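PDB 3DMH: probable ribosomal RNA small subunit methyltransferase from Thermus thermophilus, which transfers a methyl group from S-adenosylmethionine to the N2 atom of a specific guanosine in 16S ribosomal RNA. Local coordinates for residues E6-L11 with F22-A27; S75-R80 with H286-E291; R192-E197 with L219-Q224. All blocks are in the same frame, centred on the assembly; numbering follows the deposited sequence.

Contact 1: E6-L11 with F22-A27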
# COMPACT_ATOMS: atom_id res chain seq x y z
N GLU A 6 -4.17 18.35 -8.03
CA GLU A 6 -2.85 18.65 -8.61
C GLU A 6 -1.74 18.61 -7.55
O GLU A 6 -0.69 18.03 -7.78
CB GLU A 6 -2.86 20.00 -9.37
CG GLU A 6 -1.56 20.30 -10.14
CD GLU A 6 -0.47 20.93 -9.27
OE1 GLU A 6 -0.79 21.73 -8.38
OE2 GLU A 6 0.72 20.61 -9.48
N ALA A 7 -1.99 19.20 -6.38
CA ALA A 7 -0.99 19.17 -5.29
C ALA A 7 -0.76 17.76 -4.73
O ALA A 7 0.37 17.39 -4.42
CB ALA A 7 -1.35 20.13 -4.19
N TYR A 8 -1.84 16.99 -4.59
CA TYR A 8 -1.69 15.60 -4.18
C TYR A 8 -0.77 14.82 -5.14
O TYR A 8 0.06 14.02 -4.68
CB TYR A 8 -3.06 14.86 -4.03
CG TYR A 8 -2.75 13.42 -3.69
CD1 TYR A 8 -2.39 13.07 -2.39
CD2 TYR A 8 -2.65 12.43 -4.69
CE1 TYR A 8 -1.99 11.79 -2.06
CE2 TYR A 8 -2.25 11.14 -4.38
CZ TYR A 8 -1.91 10.80 -3.06
OH TYR A 8 -1.48 9.55 -2.76
N HIS A 9 -0.97 15.00 -6.45
CA HIS A 9 -0.24 14.23 -7.46
C HIS A 9 1.12 14.80 -7.83
O HIS A 9 1.86 14.17 -8.58
CB HIS A 9 -1.07 14.07 -8.73
CG HIS A 9 -2.20 13.12 -8.58
ND1 HIS A 9 -2.02 11.77 -8.39
CD2 HIS A 9 -3.55 13.31 -8.61
CE1 HIS A 9 -3.19 11.17 -8.28
NE2 HIS A 9 -4.14 12.08 -8.42
N ARG A 10 1.42 15.99 -7.31
CA ARG A 10 2.66 16.69 -7.68
C ARG A 10 3.88 16.02 -7.07
O ARG A 10 3.89 15.69 -5.89
CB ARG A 10 2.60 18.13 -7.22
CG ARG A 10 3.81 18.92 -7.64
CD ARG A 10 3.74 20.30 -7.10
NE ARG A 10 2.80 21.12 -7.86
CZ ARG A 10 2.91 22.44 -7.98
NH1 ARG A 10 3.92 23.06 -7.38
NH2 ARG A 10 2.03 23.14 -8.68
N LEU A 11 4.93 15.87 -7.90
CA LEU A 11 6.23 15.36 -7.44
C LEU A 11 7.13 16.56 -7.22
O LEU A 11 7.25 17.40 -8.12
CB LEU A 11 6.86 14.43 -8.49
CG LEU A 11 5.97 13.32 -9.08
CD1 LEU A 11 6.80 12.45 -10.00
CD2 LEU A 11 5.32 12.48 -8.03
N PHE A 22 12.89 13.25 -5.44
CA PHE A 22 11.48 13.60 -5.51
C PHE A 22 10.67 12.91 -4.43
O PHE A 22 10.84 11.71 -4.18
CB PHE A 22 10.88 13.24 -6.87
CG PHE A 22 11.33 14.17 -7.99
CD1 PHE A 22 10.52 15.23 -8.37
CD2 PHE A 22 12.55 13.98 -8.66
CE1 PHE A 22 10.88 16.07 -9.41
CE2 PHE A 22 12.94 14.85 -9.69
CZ PHE A 22 12.09 15.89 -10.06
N ILE A 23 9.75 13.68 -3.86
CA ILE A 23 8.79 13.14 -2.90
C ILE A 23 7.38 13.58 -3.32
O ILE A 23 7.22 14.49 -4.14
CB ILE A 23 9.11 13.57 -1.44
CG1 ILE A 23 8.85 15.07 -1.26
CG2 ILE A 23 10.57 13.13 -1.05
CD1 ILE A 23 8.94 15.52 0.19
N LYS A 24 6.36 12.97 -2.74
CA LYS A 24 5.00 13.43 -2.99
C LYS A 24 4.13 12.98 -1.83
O LYS A 24 4.49 12.03 -1.11
CB LYS A 24 4.42 12.89 -4.33
CG LYS A 24 4.07 11.40 -4.27
CD LYS A 24 3.36 10.89 -5.53
CE LYS A 24 2.07 11.64 -5.82
NZ LYS A 24 0.99 11.41 -4.79
N PRO A 25 2.96 13.63 -1.66
CA PRO A 25 2.00 13.14 -0.67
C PRO A 25 1.67 11.67 -0.93
O PRO A 25 1.57 11.23 -2.08
CB PRO A 25 0.78 14.05 -0.89
CG PRO A 25 1.38 15.36 -1.42
CD PRO A 25 2.47 14.84 -2.36
N GLY A 26 1.57 10.90 0.14
CA GLY A 26 1.21 9.48 0.02
C GLY A 26 2.33 8.50 -0.29
O GLY A 26 2.11 7.28 -0.40
N ALA A 27 3.56 9.00 -0.43
CA ALA A 27 4.72 8.14 -0.63
C ALA A 27 5.53 7.96 0.67
O ALA A 27 5.87 8.95 1.36
CB ALA A 27 5.62 8.72 -1.72
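The ammonium group of Lys24 lies over one face of the Tyr8 ring in a cation-pi contact, with NZ 3.7 Å from the ring centroid. It is offset toward the rim, where Tyr8 CE2 comes within 3.3 Å of Lys24 NZ. The lysine chain turns at chi3 and again at chi4 (-67°), and the second turn brings NZ in over the aromatic face. Two carbonyls hold the same nitrogen: Lys24 NZ donates to O of Tyr8 at 2.8 Å, tilted 28° from that carbonyl plane, and to Pro25 O at 2.8 Å, within the plane of the second carbonyl. A salt bridge to Asp288 adds a third polar partner, and the Tyr8 hydroxyl is hydrogen-bonded to the same aspartate. With two carbonyls and a carboxylate around it, the buried lysine probably stays charged. Helix 5-9 here leads into a beta-hairpin of strands 12-16 and 19-23, and the chain leaving the hairpin comes back against the helix through a type II turn from Lys24 to Ala27. Tyr8 belongs to the S-adenosylmethionine pocket, so the N-terminal helix contributes to it. Within the turn, Pro25 CB packs 3.6 Å from Tyr8 CD1, the proline ring and the tyrosine lying side by side with their ends pointing opposite ways. At Gly26 the backbone has a positive phi, and a side chain there would run into the Tyr8 hydroxyl. Farther from the pocket, Leu11 CD2 rests on the aliphatic part of Lys24, 3.6 Å from CD, while Leu11 CB meets Phe22 CD1 at 3.7 Å. At the surface, Arg10 grips Glu6 side-on, with NE 2.7 Å from OE2 and NH2 donating to that same oxygen.

Contact 2: S75-R80 with H286-E291; sequences SRAAFR and HSDVDE. With SAM (S-adenosylmethionine), chain D.
The adenine-binding loop that follows strand 283-286 in the Rossmann-like methyltransferase domain packs against the first turn of helix 76-84, whose N-cap is Ser75. Asp288 OD1 accepts from the cofactor N6 at 3.0 Å, and Val289 N donates to N1 of the adenine at 2.9 Å. On the other oxygen, Arg80 NH1 forms a salt bridge with Asp288 OD2 at 2.8 Å, meeting it from above the carboxylate plane. Ala77 CB lies against the same OD2. Glu291 CG lies over the centre of the Arg80 guanidinium, 3.5 Å from CZ, and its own OE1 accepts from Asp288 N through the anti lone pair. Arg76 bends at chi2 (84°) and sets CD over one face of the His286 ring, a CH-pi contact 3.6 Å from the centroid. Beyond it, a water accepts from Arg76 NE and donates to Glu291 OE2. An alanine in place of Arg80 would take away the guanidinium, and would probably leave Asp288 OD2 with one cationic partner fewer, His9 ND1 without its mate and a gap over Glu291 CG. With Lys24 also bridged to OD2 and Tyr8 OH bonded to OD1, the Asp288 carboxylate is likely to be fixed in rotation and polarised by two cations, presenting OD1 to the adenine amino group.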
# COMPACT_ATOMS: atom_id res chain seq x y z
N SER A 75 4.49 0.20 -3.84
CA SER A 75 3.64 1.39 -3.88
C SER A 75 3.79 2.14 -5.18
O SER A 75 4.89 2.56 -5.56
CB SER A 75 4.01 2.30 -2.71
OG SER A 75 3.53 3.65 -2.91
N ARG A 76 2.66 2.36 -5.84
CA ARG A 76 2.68 3.13 -7.08
C ARG A 76 3.19 4.55 -6.84
O ARG A 76 4.02 5.03 -7.61
CB ARG A 76 1.30 3.14 -7.75
CG ARG A 76 1.43 3.40 -9.23
CD ARG A 76 1.73 2.07 -9.97
NE ARG A 76 2.02 2.29 -11.38
CZ ARG A 76 1.97 1.34 -12.30
NH1 ARG A 76 1.65 0.08 -11.97
NH2 ARG A 76 2.24 1.66 -13.58
N ALA A 77 2.70 5.20 -5.78
CA ALA A 77 3.15 6.55 -5.43
C ALA A 77 4.67 6.60 -5.27
O ALA A 77 5.32 7.54 -5.77
CB ALA A 77 2.46 7.04 -4.15
N ALA A 78 5.23 5.61 -4.58
CA ALA A 78 6.69 5.62 -4.37
C ALA A 78 7.45 5.40 -5.69
O ALA A 78 8.45 6.07 -5.97
CB ALA A 78 7.08 4.58 -3.32
N PHE A 79 6.95 4.48 -6.54
CA PHE A 79 7.58 4.30 -7.87
C PHE A 79 7.53 5.55 -8.75
O PHE A 79 8.52 5.88 -9.42
CB PHE A 79 6.99 3.06 -8.51
CG PHE A 79 7.45 1.80 -7.83
CD1 PHE A 79 8.80 1.54 -7.75
N ARG A 80 6.46 6.34 -8.65
CA ARG A 80 6.43 7.62 -9.39
C ARG A 80 7.61 8.50 -8.95
O ARG A 80 8.29 9.13 -9.79
CB ARG A 80 5.14 8.39 -9.13
CG ARG A 80 3.90 7.76 -9.69
CD ARG A 80 2.64 8.42 -9.08
NE ARG A 80 2.18 9.55 -9.86
CZ ARG A 80 1.09 10.30 -9.60
NH1 ARG A 80 0.29 10.05 -8.54
NH2 ARG A 80 0.78 11.31 -10.42
N HIS A 286 -3.39 -0.86 -10.54
CA HIS A 286 -2.34 -0.43 -9.64
C HIS A 286 -2.14 1.06 -9.90
O HIS A 286 -1.64 1.46 -10.94
CB HIS A 286 -1.06 -1.24 -9.93
CG HIS A 286 0.01 -1.05 -8.90
ND1 HIS A 286 1.35 -1.27 -9.15
CD2 HIS A 286 -0.07 -0.67 -7.61
CE1 HIS A 286 2.05 -1.03 -8.06
NE2 HIS A 286 1.20 -0.64 -7.11
N SER A 287 -2.54 1.88 -8.93
CA SER A 287 -2.73 3.30 -9.16
C SER A 287 -2.58 4.07 -7.86
O SER A 287 -3.07 3.62 -6.81
CB SER A 287 -4.15 3.52 -9.66
OG SER A 287 -4.38 4.87 -10.06
N ASP A 288 -1.94 5.23 -7.94
CA ASP A 288 -1.91 6.17 -6.82
C ASP A 288 -3.17 7.02 -6.96
O ASP A 288 -3.25 7.87 -7.85
CB ASP A 288 -0.65 7.05 -6.91
CG ASP A 288 -0.55 8.09 -5.81
OD1 ASP A 288 -1.31 7.99 -4.82
OD2 ASP A 288 0.31 9.00 -5.93
N VAL A 289 -4.18 6.73 -6.15
CA VAL A 289 -5.52 7.33 -6.26
C VAL A 289 -5.97 7.14 -7.73
O VAL A 289 -6.00 6.00 -8.21
CB VAL A 289 -5.61 8.80 -5.72
CG1 VAL A 289 -7.06 9.18 -5.48
CG2 VAL A 289 -4.89 8.91 -4.37
N ASP A 290 -6.30 8.21 -8.44
CA ASP A 290 -6.79 8.06 -9.81
C ASP A 290 -5.73 8.25 -10.89
O ASP A 290 -6.06 8.47 -12.06
CB ASP A 290 -7.96 9.02 -10.08
CG ASP A 290 -7.57 10.47 -9.90
OD1 ASP A 290 -6.58 10.78 -9.20
OD2 ASP A 290 -8.27 11.35 -10.45
N GLU A 291 -4.46 8.14 -10.50
CA GLU A 291 -3.35 8.37 -11.43
C GLU A 291 -3.45 7.52 -12.70
O GLU A 291 -3.10 7.98 -13.80
CB GLU A 291 -2.04 8.10 -10.69
CG GLU A 291 -0.80 8.02 -11.52
CD GLU A 291 -0.24 6.63 -11.61
OE1 GLU A 291 -0.62 5.75 -10.79
OE2 GLU A 291 0.60 6.44 -12.51
N SAM D . -11.57 -1.37 0.05
CA SAM D . -10.86 -2.39 0.89
C SAM D . -11.80 -2.88 1.97
O SAM D . -12.83 -2.22 2.13
OXT SAM D . -11.49 -3.87 2.65
CB SAM D . -9.61 -1.79 1.56
CG SAM D . -9.86 -0.60 2.49
SD SAM D . -8.33 -0.07 3.31
CE SAM D . -8.98 0.80 4.76
C5' SAM D . -7.71 1.34 2.34
C4' SAM D . -7.02 0.89 1.06
O4' SAM D . -6.51 2.09 0.48
C3' SAM D . -5.84 -0.07 1.26
O3' SAM D . -5.99 -1.25 0.48
C2' SAM D . -4.63 0.76 0.84
O2' SAM D . -3.54 0.03 0.31
C1' SAM D . -5.30 1.71 -0.15
N9 SAM D . -4.48 2.87 -0.43
C8 SAM D . -3.59 3.54 0.41
N7 SAM D . -3.06 4.59 -0.26
C5 SAM D . -3.60 4.59 -1.52
C6 SAM D . -3.41 5.40 -2.65
N6 SAM D . -2.54 6.41 -2.65
N1 SAM D . -4.14 5.11 -3.78
C2 SAM D . -5.03 4.05 -3.82
N3 SAM D . -5.19 3.20 -2.73
C4 SAM D . -4.49 3.50 -1.62
O HOH W 1 2.58 4.86 -12.24

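Contact 3: R192-E197 with L219-Q224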
# COMPACT_ATOMS: atom_id res chain seq x y z
N ARG A 192 -19.96 -14.37 3.75
CA ARG A 192 -21.26 -14.15 3.14
C ARG A 192 -21.58 -12.67 3.24
O ARG A 192 -21.56 -12.09 4.33
CB ARG A 192 -22.34 -15.00 3.82
CG ARG A 192 -23.65 -15.01 3.07
CD ARG A 192 -24.63 -15.95 3.76
NE ARG A 192 -25.94 -16.03 3.11
CZ ARG A 192 -26.21 -16.78 2.05
NH1 ARG A 192 -25.26 -17.53 1.50
NH2 ARG A 192 -27.43 -16.78 1.52
N ILE A 193 -21.80 -12.04 2.09
CA ILE A 193 -22.07 -10.62 2.01
C ILE A 193 -23.36 -10.37 1.25
O ILE A 193 -23.50 -10.79 0.10
CB ILE A 193 -20.88 -9.84 1.35
CG1 ILE A 193 -19.59 -10.01 2.18
CG2 ILE A 193 -21.22 -8.37 1.19
CD1 ILE A 193 -18.30 -9.60 1.46
N LEU A 194 -24.30 -9.70 1.91
CA LEU A 194 -25.60 -9.37 1.32
C LEU A 194 -26.26 -10.56 0.62
O LEU A 194 -26.75 -10.45 -0.50
CB LEU A 194 -25.48 -8.17 0.36
CG LEU A 194 -24.88 -6.84 0.84
CD1 LEU A 194 -24.63 -5.91 -0.35
CD2 LEU A 194 -25.77 -6.17 1.87
N GLY A 195 -26.24 -11.72 1.29
CA GLY A 195 -26.91 -12.93 0.80
C GLY A 195 -26.17 -13.74 -0.25
O GLY A 195 -26.77 -14.62 -0.89
N ALA A 196 -24.87 -13.46 -0.44
CA ALA A 196 -24.06 -14.17 -1.43
C ALA A 196 -22.70 -14.56 -0.87
O ALA A 196 -22.14 -13.84 -0.04
CB ALA A 196 -23.90 -13.32 -2.69
N GLU A 197 -22.17 -15.68 -1.33
CA GLU A 197 -20.91 -16.23 -0.84
C GLU A 197 -19.73 -15.76 -1.67
O GLU A 197 -19.78 -15.85 -2.90
CB GLU A 197 -20.93 -17.75 -0.88
CG GLU A 197 -21.88 -18.38 0.12
CD GLU A 197 -21.46 -18.14 1.56
OE1 GLU A 197 -20.24 -18.07 1.84
OE2 GLU A 197 -22.38 -18.03 2.41
N LEU A 219 -20.78 -0.19 4.87
CA LEU A 219 -20.92 0.62 3.66
C LEU A 219 -21.83 -0.09 2.67
O LEU A 219 -22.75 0.52 2.13
CB LEU A 219 -19.55 0.90 3.02
CG LEU A 219 -19.60 1.86 1.83
CD1 LEU A 219 -18.29 2.66 1.77
CD2 LEU A 219 -19.89 1.17 0.48
N LEU A 220 -21.60 -1.39 2.45
CA LEU A 220 -22.39 -2.17 1.49
C LEU A 220 -23.85 -2.28 1.90
O LEU A 220 -24.74 -2.18 1.06
CB LEU A 220 -21.77 -3.56 1.25
CG LEU A 220 -20.43 -3.59 0.50
CD1 LEU A 220 -19.89 -5.02 0.47
CD2 LEU A 220 -20.61 -3.05 -0.92
N GLU A 221 -24.09 -2.46 3.20
CA GLU A 221 -25.46 -2.48 3.74
C GLU A 221 -26.15 -1.14 3.49
O GLU A 221 -27.29 -1.12 3.02
CB GLU A 221 -25.45 -2.85 5.21
CG GLU A 221 -25.00 -4.28 5.45
CD GLU A 221 -24.67 -4.59 6.90
OE1 GLU A 221 -24.41 -3.64 7.68
OE2 GLU A 221 -24.64 -5.78 7.25
N ALA A 222 -25.46 -0.04 3.77
CA ALA A 222 -26.01 1.30 3.57
C ALA A 222 -26.29 1.54 2.08
O ALA A 222 -27.33 2.10 1.72
CB ALA A 222 -25.05 2.36 4.09
N LEU A 223 -25.36 1.09 1.24
CA LEU A 223 -25.47 1.22 -0.20
C LEU A 223 -26.68 0.47 -0.73
O LEU A 223 -27.50 1.04 -1.45
CB LEU A 223 -24.18 0.73 -0.89
CG LEU A 223 -24.08 0.91 -2.42
CD1 LEU A 223 -22.63 1.15 -2.80
CD2 LEU A 223 -24.64 -0.30 -3.17
N GLN A 224 -26.81 -0.80 -0.36
CA GLN A 224 -27.94 -1.61 -0.83
C GLN A 224 -29.28 -1.07 -0.33
O GLN A 224 -30.27 -1.11 -1.06
CB GLN A 224 -27.79 -3.09 -0.49
CG GLN A 224 -28.98 -3.92 -1.00
CD GLN A 224 -28.71 -5.40 -1.13
OE1 GLN A 224 -29.20 -6.20 -0.34
NE2 GLN A 224 -27.95 -5.78 -2.15
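Ile193 N donates to Ala196 O at 2.8 Å and Ala196 N returns a bond to Ile193 O, and this pair closes a tight turn whose first two residues, Ile193 and Leu194, touch helix 214-227. The two residues at the tip, Leu194 and Gly195, both have positive phi, as a type I' turn requires, and the CB of Leu194 points toward the helix. Its forked end does most of the touching: CD1 of Leu194 lies 3.8 Å from Gln224 NE2 and 4.0 Å from Leu220 CB, while CD2 meets the aliphatic CG of Glu221 at 4.1 Å. Leu194 thus rests among side chains at positions i, i+1 and i+4 of the helix. Gln224, extended beyond CG, lays its amide alongside Leu194, the two side chains head to tail. The contact joins the two-stranded antiparallel sheet of strands 187-193 and 196-202 to a helix of the C-terminal Rossmann-like domain. Deeper in, Ile193 CG2 packs against Leu220 CD1 at 3.7 Å, and Pro250 of helix 248-253 touches both residues. Leu219 and Leu223 of the same helix pack on Phe337 of strand 334-340, so the helix lies between the central sheet and the hairpin. Ser216, which binds S-adenosylmethionine, lies one turn before Leu220 on this helix; the Leu220 side chain itself remains about 8 Å from the cofactor. Across the hairpin strands, Arg192 NH1 forms a salt bridge with Glu197 OE2 at 3.1 Å, nearly straight at 164° and in the guanidinium plane, while Gly195 O lies over one face of that guanidinium.

How the contacts relate
Contact 1 closes the first and shortest loop, an excursion through the hairpin of strands 12-16 and 19-23, and is complete before contact 2 begins. Contact 2 spans 205 residues: it leaves helix 76-84, beside the N-terminal seven-stranded sheet, and closes at the end of strand 283-286 of the second sheet, which has the same strand order, and in the loop that follows. Contact 3 opens and shuts within that long excursion, fastening hairpin 187-202 to helix 214-227. The N-terminal segment and both halves of the chain therefore meet around Asp288, where contacts 1 and 2 touch directly, whereas contact 3 lies on the C-terminal half, its nearest atoms about 15 Å from contact 2.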